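Local coordinates for protein probable glutathione S-transferase (Pseudomonas aeruginosa, PDB 6JWK) that probably isomerises maleylpyruvate or the related maleylacetoacetate with the help of glutathione, as a zeta-class member of the glutathione S-transferase superfamily, at residues Ser10-Leu21 and Ala160-Pro169; Glu143-Phe154 and Pro183-Cys194. All coordinates share one frame; numbering follows the deposited sequence.

Interaction 1: Ser10-Leu21 and Ala160-Pro169. With SO4 (sulfate ion), chain I.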
loop_
_atom_site.group_PDB
_atom_site.type_symbol
_atom_site.label_atom_id
_atom_site.label_comp_id
_atom_site.label_asym_id
_atom_site.label_seq_id
_atom_site.Cartn_x
_atom_site.Cartn_y
_atom_site.Cartn_z
ATOM N N SER B 10 -9.092 -8.369 -7.768
ATOM C CA SER B 10 -7.681 -8.095 -8.146
ATOM C C SER B 10 -6.732 -8.475 -7.010
ATOM O O SER B 10 -5.651 -9.010 -7.283
ATOM C CB SER B 10 -7.455 -6.665 -8.521
ATOM O OG SER B 10 -8.107 -6.391 -9.716
ATOM N N THR B 11 -7.098 -8.189 -5.767
ATOM C CA THR B 11 -6.196 -8.436 -4.620
ATOM C C THR B 11 -6.117 -9.955 -4.438
ATOM O O THR B 11 -5.038 -10.446 -4.070
ATOM C CB THR B 11 -6.637 -7.653 -3.363
ATOM O OG1 THR B 11 -8.015 -7.982 -3.150
ATOM C CG2 THR B 11 -6.481 -6.159 -3.546
ATOM N N SER B 12 -7.195 -10.685 -4.680
ATOM C CA SER B 12 -7.152 -12.182 -4.649
ATOM C C SER B 12 -6.178 -12.681 -5.729
ATOM O O SER B 12 -5.379 -13.578 -5.475
ATOM C CB SER B 12 -8.520 -12.797 -4.855
ATOM O OG SER B 12 -9.404 -12.446 -3.801
ATOM N N TYR B 13 -6.297 -12.122 -6.921
ATOM C CA TYR B 13 -5.444 -12.499 -8.077
ATOM C C TYR B 13 -3.959 -12.348 -7.664
ATOM O O TYR B 13 -3.156 -13.261 -7.935
ATOM C CB TYR B 13 -5.894 -11.661 -9.273
ATOM C CG TYR B 13 -5.294 -12.034 -10.608
ATOM C CD1 TYR B 13 -4.510 -13.171 -10.781
ATOM C CD2 TYR B 13 -5.603 -11.280 -11.736
ATOM C CE1 TYR B 13 -3.975 -13.495 -12.026
ATOM C CE2 TYR B 13 -5.078 -11.600 -12.986
ATOM C CZ TYR B 13 -4.271 -12.716 -13.129
ATOM O OH TYR B 13 -3.779 -13.024 -14.365
ATOM N N ARG B 14 -3.581 -11.221 -7.051
ATOM C CA ARG B 14 -2.180 -10.959 -6.598
ATOM C C ARG B 14 -1.688 -12.158 -5.785
ATOM O O ARG B 14 -0.606 -12.605 -5.991
ATOM C CB ARG B 14 -2.047 -9.728 -5.682
ATOM C CG ARG B 14 -2.382 -8.393 -6.330
ATOM C CD ARG B 14 -2.290 -7.323 -5.282
ATOM N NE ARG B 14 -2.732 -6.063 -5.810
ATOM C CZ ARG B 14 -2.944 -4.991 -5.095
ATOM N NH1 ARG B 14 -2.818 -5.052 -3.779
ATOM N NH2 ARG B 14 -3.331 -3.873 -5.685
ATOM N N VAL B 15 -2.488 -12.636 -4.842
ATOM C CA VAL B 15 -2.041 -13.710 -3.914
ATOM C C VAL B 15 -2.117 -15.079 -4.570
ATOM O O VAL B 15 -1.261 -15.955 -4.237
ATOM C CB VAL B 15 -2.871 -13.670 -2.613
ATOM C CG1 VAL B 15 -2.426 -14.760 -1.665
ATOM C CG2 VAL B 15 -2.757 -12.296 -1.939
ATOM N N ARG B 16 -3.084 -15.322 -5.450
ATOM C CA ARG B 16 -3.110 -16.581 -6.253
ATOM C C ARG B 16 -1.840 -16.668 -7.110
ATOM O O ARG B 16 -1.264 -17.765 -7.237
ATOM C CB ARG B 16 -4.341 -16.691 -7.141
ATOM C CG ARG B 16 -5.644 -16.891 -6.377
ATOM C CD ARG B 16 -6.797 -17.308 -7.272
ATOM N NE ARG B 16 -6.954 -16.487 -8.475
ATOM C CZ ARG B 16 -7.734 -15.426 -8.611
ATOM N NH1 ARG B 16 -8.509 -15.022 -7.618
ATOM N NH2 ARG B 16 -7.773 -14.792 -9.782
ATOM N N ILE B 17 -1.353 -15.559 -7.651
ATOM C CA ILE B 17 -0.067 -15.631 -8.417
ATOM C C ILE B 17 1.058 -15.995 -7.447
ATOM O O ILE B 17 1.891 -16.895 -7.768
ATOM C CB ILE B 17 0.200 -14.287 -9.103
ATOM C CG1 ILE B 17 -0.867 -13.970 -10.152
ATOM C CG2 ILE B 17 1.601 -14.209 -9.682
ATOM C CD1 ILE B 17 -0.821 -12.508 -10.624
ATOM N N ALA B 18 1.107 -15.351 -6.286
ATOM C CA ALA B 18 2.181 -15.631 -5.302
ATOM C C ALA B 18 2.165 -17.120 -4.945
ATOM O O ALA B 18 3.253 -17.807 -4.919
ATOM C CB ALA B 18 1.999 -14.785 -4.063
ATOM N N LEU B 19 0.996 -17.646 -4.570
ATOM C CA LEU B 19 0.908 -19.089 -4.232
ATOM C C LEU B 19 1.362 -19.953 -5.424
ATOM O O LEU B 19 2.044 -20.959 -5.184
ATOM C CB LEU B 19 -0.524 -19.429 -3.781
ATOM C CG LEU B 19 -0.909 -18.803 -2.447
ATOM C CD1 LEU B 19 -2.420 -18.914 -2.193
ATOM C CD2 LEU B 19 -0.149 -19.451 -1.287
ATOM N N ALA B 20 0.946 -19.634 -6.644
ATOM C CA ALA B 20 1.292 -20.413 -7.855
ATOM C C ALA B 20 2.807 -20.369 -8.033
ATOM O O ALA B 20 3.382 -21.444 -8.207
ATOM C CB ALA B 20 0.551 -19.937 -9.074
ATOM N N LEU B 21 3.458 -19.213 -7.858
ATOM C CA LEU B 21 4.933 -19.133 -7.989
ATOM C C LEU B 21 5.628 -20.007 -6.933
ATOM O O LEU B 21 6.706 -20.568 -7.223
ATOM C CB LEU B 21 5.373 -17.667 -7.899
ATOM C CG LEU B 21 4.968 -16.811 -9.089
ATOM C CD1 LEU B 21 5.254 -15.339 -8.789
ATOM C CD2 LEU B 21 5.726 -17.269 -10.340
ATOM N N ALA B 160 9.748 -14.033 -11.580
ATOM C CA ALA B 160 8.613 -13.180 -11.184
ATOM C C ALA B 160 8.509 -13.071 -9.656
ATOM O O ALA B 160 8.909 -13.996 -8.893
ATOM C CB ALA B 160 7.339 -13.722 -11.788
ATOM N N GLY B 161 7.997 -11.946 -9.189
ATOM C CA GLY B 161 7.895 -11.702 -7.739
ATOM C C GLY B 161 6.803 -10.702 -7.438
ATOM O O GLY B 161 5.848 -10.589 -8.249
ATOM N N ILE B 162 6.934 -10.020 -6.311
ATOM C CA ILE B 162 5.871 -9.127 -5.802
ATOM C C ILE B 162 5.475 -8.100 -6.870
ATOM O O ILE B 162 4.291 -7.756 -6.971
ATOM C CB ILE B 162 6.287 -8.485 -4.469
ATOM C CG1 ILE B 162 5.082 -7.760 -3.874
ATOM C CG2 ILE B 162 7.488 -7.592 -4.619
ATOM C CD1 ILE B 162 5.326 -7.221 -2.471
ATOM N N VAL B 163 6.403 -7.621 -7.709
ATOM C CA VAL B 163 6.058 -6.577 -8.697
ATOM C C VAL B 163 5.036 -7.146 -9.696
ATOM O O VAL B 163 3.975 -6.465 -9.985
ATOM C CB VAL B 163 7.337 -6.048 -9.359
ATOM C CG1 VAL B 163 7.015 -5.296 -10.613
ATOM C CG2 VAL B 163 8.135 -5.190 -8.395
ATOM N N GLU B 164 5.279 -8.374 -10.203
ATOM C CA GLU B 164 4.419 -8.995 -11.238
ATOM C C GLU B 164 3.120 -9.420 -10.553
ATOM O O GLU B 164 2.063 -9.395 -11.201
ATOM C CB GLU B 164 5.144 -10.137 -11.958
ATOM C CG GLU B 164 6.317 -9.642 -12.833
ATOM C CD GLU B 164 7.599 -9.250 -12.104
ATOM O OE1 GLU B 164 7.837 -9.727 -10.924
ATOM O OE2 GLU B 164 8.385 -8.463 -12.717
ATOM N N CYS B 165 3.169 -9.802 -9.281
ATOM C CA CYS B 165 1.924 -10.147 -8.550
ATOM C C CYS B 165 0.988 -8.912 -8.555
ATOM O O CYS B 165 -0.249 -9.092 -8.630
ATOM C CB CYS B 165 2.198 -10.566 -7.123
ATOM S SG CYS B 165 3.073 -12.131 -6.966
ATOM N N CYS B 166 1.530 -7.688 -8.500
ATOM C CA CYS B 166 0.708 -6.454 -8.472
ATOM C C CYS B 166 0.400 -5.977 -9.903
ATOM O O CYS B 166 -0.734 -5.510 -10.154
ATOM C CB CYS B 166 1.403 -5.357 -7.688
ATOM S SG CYS B 166 1.555 -5.784 -5.936
ATOM N N LEU B 167 1.355 -6.051 -10.831
ATOM C CA LEU B 167 1.123 -5.464 -12.175
ATOM C C LEU B 167 0.121 -6.259 -12.998
ATOM O O LEU B 167 -0.713 -5.645 -13.706
ATOM C CB LEU B 167 2.449 -5.313 -12.909
ATOM C CG LEU B 167 3.038 -3.912 -12.735
ATOM C CD1 LEU B 167 4.525 -3.849 -13.118
ATOM C CD2 LEU B 167 2.209 -2.888 -13.521
ATOM N N VAL B 168 0.217 -7.571 -12.999
ATOM C CA VAL B 168 -0.605 -8.390 -13.919
ATOM C C VAL B 168 -2.073 -8.143 -13.602
ATOM O O VAL B 168 -2.847 -7.920 -14.512
ATOM C CB VAL B 168 -0.191 -9.874 -13.876
ATOM C CG1 VAL B 168 -1.268 -10.812 -14.386
ATOM C CG2 VAL B 168 1.112 -10.028 -14.651
ATOM N N PRO B 169 -2.519 -8.153 -12.327
ATOM C CA PRO B 169 -3.919 -7.853 -12.074
ATOM C C PRO B 169 -4.319 -6.423 -12.478
ATOM O O PRO B 169 -5.410 -6.203 -13.059
ATOM C CB PRO B 169 -4.042 -8.152 -10.566
ATOM C CG PRO B 169 -2.966 -9.174 -10.293
ATOM C CD PRO B 169 -1.795 -8.629 -11.121
HETATM S S SO4 I . -11.068 -5.612 -6.079
HETATM O O1 SO4 I . -9.893 -5.978 -5.344
HETATM O O2 SO4 I . -11.475 -4.278 -5.779
HETATM O O3 SO4 I . -10.849 -5.656 -7.511
HETATM O O4 SO4 I . -12.110 -6.522 -5.705
HETATM O O HOH W 1 -7.417 -8.226 -11.823
HETATM O O HOH W 2 -2.943 -5.270 -8.495
#

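Interaction 2: Glu143-Phe154 and Pro183-Cys194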
loop_
_atom_site.group_PDB
_atom_site.type_symbol
_atom_site.label_atom_id
_atom_site.label_comp_id
_atom_site.label_asym_id
_atom_site.label_seq_id
_atom_site.Cartn_x
_atom_site.Cartn_y
_atom_site.Cartn_z
ATOM N N GLU B 143 5.848 2.366 -15.809
ATOM C CA GLU B 143 6.648 2.107 -17.056
ATOM C C GLU B 143 8.056 2.643 -16.791
ATOM O O GLU B 143 9.018 1.927 -17.030
ATOM C CB GLU B 143 5.937 2.770 -18.247
ATOM C CG GLU B 143 6.700 2.716 -19.565
ATOM C CD GLU B 143 6.560 1.408 -20.331
ATOM O OE1 GLU B 143 5.810 0.505 -19.815
ATOM O OE2 GLU B 143 7.212 1.256 -21.429
ATOM N N THR B 144 8.191 3.862 -16.268
ATOM C CA THR B 144 9.513 4.493 -15.988
ATOM C C THR B 144 10.270 3.705 -14.916
ATOM O O THR B 144 11.489 3.423 -15.115
ATOM C CB THR B 144 9.345 5.977 -15.595
ATOM O OG1 THR B 144 8.805 6.570 -16.758
ATOM C CG2 THR B 144 10.630 6.676 -15.227
ATOM N N LEU B 145 9.602 3.290 -13.831
ATOM C CA LEU B 145 10.338 2.543 -12.775
ATOM C C LEU B 145 10.828 1.214 -13.363
ATOM O O LEU B 145 11.885 0.765 -12.976
ATOM C CB LEU B 145 9.443 2.309 -11.541
ATOM C CG LEU B 145 9.049 3.579 -10.788
ATOM C CD1 LEU B 145 8.140 3.196 -9.643
ATOM C CD2 LEU B 145 10.232 4.399 -10.269
ATOM N N LEU B 146 9.998 0.536 -14.149
ATOM C CA LEU B 146 10.374 -0.766 -14.756
ATOM C C LEU B 146 11.604 -0.542 -15.640
ATOM O O LEU B 146 12.585 -1.262 -15.448
ATOM C CB LEU B 146 9.202 -1.353 -15.551
ATOM C CG LEU B 146 9.492 -2.656 -16.282
ATOM C CD1 LEU B 146 9.902 -3.747 -15.308
ATOM C CD2 LEU B 146 8.288 -3.078 -17.110
ATOM N N ASN B 147 11.550 0.443 -16.522
ATOM C CA ASN B 147 12.673 0.767 -17.449
ATOM C C ASN B 147 13.945 1.143 -16.703
ATOM O O ASN B 147 14.995 0.714 -17.148
ATOM C CB ASN B 147 12.350 1.920 -18.378
ATOM C CG ASN B 147 11.399 1.492 -19.461
ATOM O OD1 ASN B 147 11.440 0.342 -19.889
ATOM N ND2 ASN B 147 10.551 2.413 -19.895
ATOM N N ARG B 148 13.866 1.841 -15.568
ATOM C CA ARG B 148 15.060 2.355 -14.846
ATOM C C ARG B 148 15.582 1.388 -13.808
ATOM O O ARG B 148 16.776 1.438 -13.546
ATOM C CB ARG B 148 14.764 3.703 -14.179
ATOM C CG ARG B 148 14.373 4.708 -15.245
ATOM C CD ARG B 148 14.708 6.121 -14.939
ATOM N NE ARG B 148 14.470 6.916 -16.123
ATOM C CZ ARG B 148 14.615 8.222 -16.164
ATOM N NH1 ARG B 148 15.064 8.854 -15.097
ATOM N NH2 ARG B 148 14.386 8.878 -17.286
ATOM N N HIS B 149 14.772 0.514 -13.219
ATOM C CA HIS B 149 15.248 -0.218 -12.022
ATOM C C HIS B 149 15.195 -1.738 -12.167
ATOM O O HIS B 149 15.639 -2.406 -11.228
ATOM C CB HIS B 149 14.472 0.248 -10.779
ATOM C CG HIS B 149 14.664 1.700 -10.480
ATOM N ND1 HIS B 149 13.658 2.486 -9.921
ATOM C CD2 HIS B 149 15.737 2.513 -10.640
ATOM C CE1 HIS B 149 14.110 3.733 -9.798
ATOM N NE2 HIS B 149 15.369 3.785 -10.264
ATOM N N ARG B 150 14.564 -2.272 -13.203
ATOM C CA ARG B 150 14.442 -3.740 -13.339
ATOM C C ARG B 150 15.822 -4.402 -13.270
ATOM O O ARG B 150 16.828 -3.790 -13.691
ATOM C CB ARG B 150 13.748 -4.153 -14.628
ATOM C CG ARG B 150 14.615 -4.005 -15.877
ATOM C CD ARG B 150 13.753 -4.048 -17.109
ATOM N NE ARG B 150 12.981 -5.278 -17.202
ATOM C CZ ARG B 150 11.955 -5.455 -18.027
ATOM N NH1 ARG B 150 11.527 -4.496 -18.817
ATOM N NH2 ARG B 150 11.333 -6.600 -18.045
ATOM N N ARG B 151 15.883 -5.615 -12.760
ATOM C CA ARG B 151 17.162 -6.353 -12.665
ATOM C C ARG B 151 17.289 -7.359 -13.807
ATOM O O ARG B 151 18.389 -7.866 -14.001
ATOM C CB ARG B 151 17.294 -7.000 -11.290
ATOM C CG ARG B 151 17.311 -5.985 -10.153
ATOM C CD ARG B 151 18.665 -5.282 -10.109
ATOM N NE ARG B 151 18.585 -3.913 -9.631
ATOM C CZ ARG B 151 19.623 -3.096 -9.557
ATOM N NH1 ARG B 151 20.814 -3.543 -9.950
ATOM N NH2 ARG B 151 19.451 -1.841 -9.135
ATOM N N GLY B 152 16.199 -7.689 -14.495
ATOM C CA GLY B 152 16.178 -8.813 -15.452
ATOM C C GLY B 152 14.920 -8.837 -16.294
ATOM O O GLY B 152 14.304 -7.765 -16.511
ATOM N N ALA B 153 14.641 -10.017 -16.834
ATOM C CA ALA B 153 13.473 -10.333 -17.684
ATOM C C ALA B 153 12.254 -9.937 -16.872
ATOM O O ALA B 153 11.315 -9.409 -17.445
ATOM C CB ALA B 153 13.430 -11.798 -18.032
ATOM N N PHE B 154 12.323 -10.195 -15.572
ATOM C CA PHE B 154 11.321 -9.704 -14.587
ATOM C C PHE B 154 11.968 -8.587 -13.773
ATOM O O PHE B 154 13.199 -8.408 -13.820
ATOM C CB PHE B 154 10.808 -10.846 -13.710
ATOM C CG PHE B 154 10.271 -12.017 -14.494
ATOM C CD1 PHE B 154 8.945 -12.038 -14.903
ATOM C CD2 PHE B 154 11.137 -13.017 -14.953
ATOM C CE1 PHE B 154 8.462 -13.093 -15.654
ATOM C CE2 PHE B 154 10.643 -14.091 -15.670
ATOM C CZ PHE B 154 9.310 -14.125 -16.020
ATOM N N PRO B 183 0.748 3.451 -24.461
ATOM C CA PRO B 183 1.898 4.153 -23.888
ATOM C C PRO B 183 2.788 3.334 -22.926
ATOM O O PRO B 183 3.838 3.833 -22.531
ATOM C CB PRO B 183 1.314 5.381 -23.178
ATOM C CG PRO B 183 -0.111 5.481 -23.734
ATOM C CD PRO B 183 -0.532 4.056 -24.088
ATOM N N TYR B 184 2.474 2.061 -22.648
ATOM C CA TYR B 184 3.282 1.264 -21.677
ATOM C C TYR B 184 3.828 -0.010 -22.342
ATOM O O TYR B 184 3.563 -1.149 -21.885
ATOM C CB TYR B 184 2.438 1.017 -20.418
ATOM C CG TYR B 184 1.503 2.156 -20.086
ATOM C CD1 TYR B 184 1.982 3.395 -19.671
ATOM C CD2 TYR B 184 0.134 2.038 -20.322
ATOM C CE1 TYR B 184 1.128 4.477 -19.467
ATOM C CE2 TYR B 184 -0.733 3.094 -20.087
ATOM C CZ TYR B 184 -0.236 4.309 -19.642
ATOM O OH TYR B 184 -1.120 5.344 -19.506
ATOM N N PRO B 185 4.700 0.098 -23.382
ATOM C CA PRO B 185 5.185 -1.112 -24.062
ATOM C C PRO B 185 6.009 -2.031 -23.146
ATOM O O PRO B 185 5.862 -3.252 -23.223
ATOM C CB PRO B 185 5.972 -0.574 -25.285
ATOM C CG PRO B 185 6.421 0.819 -24.823
ATOM C CD PRO B 185 5.253 1.338 -23.978
ATOM N N ALA B 186 6.819 -1.487 -22.239
ATOM C CA ALA B 186 7.611 -2.351 -21.341
ATOM C C ALA B 186 6.617 -3.067 -20.395
ATOM O O ALA B 186 6.830 -4.275 -20.104
ATOM C CB ALA B 186 8.718 -1.586 -20.606
ATOM N N LEU B 187 5.572 -2.391 -19.911
ATOM C CA LEU B 187 4.602 -3.073 -18.998
ATOM C C LEU B 187 3.904 -4.209 -19.770
ATOM O O LEU B 187 3.817 -5.347 -19.229
ATOM C CB LEU B 187 3.565 -2.092 -18.429
ATOM C CG LEU B 187 4.051 -0.966 -17.505
ATOM C CD1 LEU B 187 2.848 -0.215 -16.937
ATOM C CD2 LEU B 187 4.954 -1.467 -16.374
ATOM N N LEU B 188 3.482 -3.946 -21.012
ATOM C CA LEU B 188 2.827 -4.969 -21.858
ATOM C C LEU B 188 3.788 -6.152 -22.086
ATOM O O LEU B 188 3.370 -7.308 -21.936
ATOM C CB LEU B 188 2.306 -4.376 -23.177
ATOM C CG LEU B 188 1.202 -3.351 -23.000
ATOM C CD1 LEU B 188 0.839 -2.698 -24.330
ATOM C CD2 LEU B 188 -0.019 -3.984 -22.347
ATOM N N GLU B 189 5.042 -5.894 -22.331
ATOM C CA GLU B 189 5.998 -6.979 -22.597
ATOM C C GLU B 189 6.163 -7.811 -21.313
ATOM O O GLU B 189 6.208 -9.066 -21.393
ATOM C CB GLU B 189 7.309 -6.376 -23.099
ATOM C CG GLU B 189 8.422 -7.388 -23.222
ATOM C CD GLU B 189 9.746 -6.732 -23.548
ATOM O OE1 GLU B 189 10.287 -5.972 -22.681
ATOM O OE2 GLU B 189 10.196 -6.932 -24.677
ATOM N N LEU B 190 6.275 -7.157 -20.151
ATOM C CA LEU B 190 6.469 -7.916 -18.893
ATOM C C LEU B 190 5.218 -8.751 -18.651
ATOM O O LEU B 190 5.323 -9.901 -18.241
ATOM C CB LEU B 190 6.725 -6.927 -17.763
ATOM C CG LEU B 190 6.841 -7.497 -16.356
ATOM C CD1 LEU B 190 7.906 -8.574 -16.305
ATOM C CD2 LEU B 190 7.110 -6.367 -15.350
ATOM N N GLU B 191 4.062 -8.149 -18.874
ATOM C CA GLU B 191 2.790 -8.865 -18.696
ATOM C C GLU B 191 2.800 -10.128 -19.560
ATOM O O GLU B 191 2.429 -11.181 -19.037
ATOM C CB GLU B 191 1.633 -7.944 -19.025
ATOM C CG GLU B 191 0.291 -8.627 -18.904
ATOM C CD GLU B 191 -0.864 -7.812 -19.478
ATOM O OE1 GLU B 191 -0.595 -7.005 -20.352
ATOM O OE2 GLU B 191 -2.052 -7.972 -19.007
ATOM N N GLY B 192 3.199 -10.022 -20.831
ATOM C CA GLY B 192 3.260 -11.171 -21.762
ATOM C C GLY B 192 4.221 -12.228 -21.259
ATOM O O GLY B 192 3.854 -13.419 -21.273
ATOM N N ARG B 193 5.381 -11.844 -20.716
ATOM C CA ARG B 193 6.304 -12.854 -20.160
ATOM C C ARG B 193 5.649 -13.601 -19.002
ATOM O O ARG B 193 5.894 -14.801 -18.856
ATOM C CB ARG B 193 7.612 -12.286 -19.617
ATOM C CG ARG B 193 8.493 -11.736 -20.705
ATOM C CD ARG B 193 9.884 -11.366 -20.239
ATOM N NE ARG B 193 10.344 -10.621 -21.393
ATOM C CZ ARG B 193 11.125 -9.565 -21.350
ATOM N NH1 ARG B 193 11.520 -9.074 -20.189
ATOM N NH2 ARG B 193 11.522 -9.008 -22.478
ATOM N N CYS B 194 4.953 -12.904 -18.130
ATOM C CA CYS B 194 4.235 -13.557 -16.991
ATOM C C CYS B 194 3.129 -14.513 -17.474
ATOM O O CYS B 194 3.077 -15.669 -17.003
ATOM C CB CYS B 194 3.637 -12.465 -16.117
ATOM S SG CYS B 194 4.904 -11.487 -15.267
HETATM O O HOH W 3 9.317 -5.388 -20.282
#

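Interaction 1: Ser10-Leu21 and Ala160-Pro169
C165 and P169, one helical turn apart on 162-169, each enter a hole in helix 10-21, knobs-into-holes fashion, where the two short axes come within 8.3 Å at 141°. C165 SG lies among R14, I17, A18 and L21, 3.7 Å from I17 CG2, the branch set anti to the backbone N. P169 drops among S10, Y13, R14 and I17, and its CG makes a CH-pi contact over one face of the Y13 ring, 4.0 Å from the centroid. The ring reaches P169 because Y13 CG stands anti to its backbone N (chi1 -171°). I17 CD1 ends against P169 CG (4.0 Å), and L21 CD1 closes the far end against A160 CB. No direct hydrogen bond joins the segments. Where R14 crosses C165, its CA makes a CA-H...O contact with C165 O at 3.4 Å; that buried carbonyl has no hydrogen-bonding partner in the model. Two waters bridge the segments instead: water 1 bonds S10 OG and P169 O, while water 2 accepts from R14 NE at 2.8 Å, at the guanidinium edge, and donates to C166 O. N173 also holds S10 OG, and S66 takes R14 NH1. At the helix N-terminus S10 N donates to O3 of a sulfate, probably from the crystallisation liquor, in a nearly straight bond (168°); H105 also holds this anion. The contact joins the thioredoxin-like N-terminal domain to the all-helical C-terminal domain of the GST fold: helix 10-22 packs on strand 2-5 through V15 and L19, while helices 185-195 and 198-203 lie against V168 and I17.

Interaction 2: Glu143-Phe154 and Pro183-Cys194
The R193 guanidinium meets A153 O edge-on, and the F154 ring takes C194 SG at its edge, a sulfur-aromatic contact; the R150 guanidinium carries L146 CD1 over the centre of one face, with the same A153 O and water 3 at its edge in plane. These groups join the end of helix 124-149 and the loop after it to helix 185-195 in the all-helical C-terminal domain of the GST fold, the short axes 74° apart. A153 O is gripped twice: R193 NH1 lies in the carbonyl plane on a lone pair, at 2.8 Å, whereas R150 NH2 comes from above that plane. The shared carbonyl brings R150 NH2 and R193 NH1 to 3.3 Å, two donors with guanidinium planes 45° apart. E189 probably offsets the like charges: its OE1 is close enough to R193 NH2 for a salt bridge of charges alone, well out of the guanidinium plane, and water 3, which also donates to A186 O, joins it to R150 NH1. R150 NE binds G152 O, fixing the guanidinium against its own loop. Beneath these polar groups, L146 CD1 and CD2 pack on L190 CD2, with A186 CB and L187 CD2 beside them, and L190 CD1 touches F154 CD1. At the other end, E143 receives the start of helix 185-195: its chain turns at chi2 (82°), carrying the carboxylate to the first turn beside the N-cap residue Y184. There OE2 accepts from A186 N through its syn lone pair and OE1 from L187 N on its syn side, both at 2.9 Å.

Interaction 1 is the deeper, its centre about 5 Å from the centre of the chain; interaction 2, about 14 Å out, is partly exposed. The first crosses between the two domains and relies on apolar knobs and bridging waters, whereas the second stays within the C-terminal domain and adds direct hydrogen bonds and arginine contacts toward the surface. Their segments alternate along the chain, and their centres lie about 15 Å apart. They meet at E164, whose CG packs on C194 SG and whose OE2 lies against F154 CB and L190 CD2; A160 N also approaches F154 CG. Helix 162-176 is common to both neighbourhoods, packing on helix 10-22 in interaction 1 and on helix 185-195 through E164.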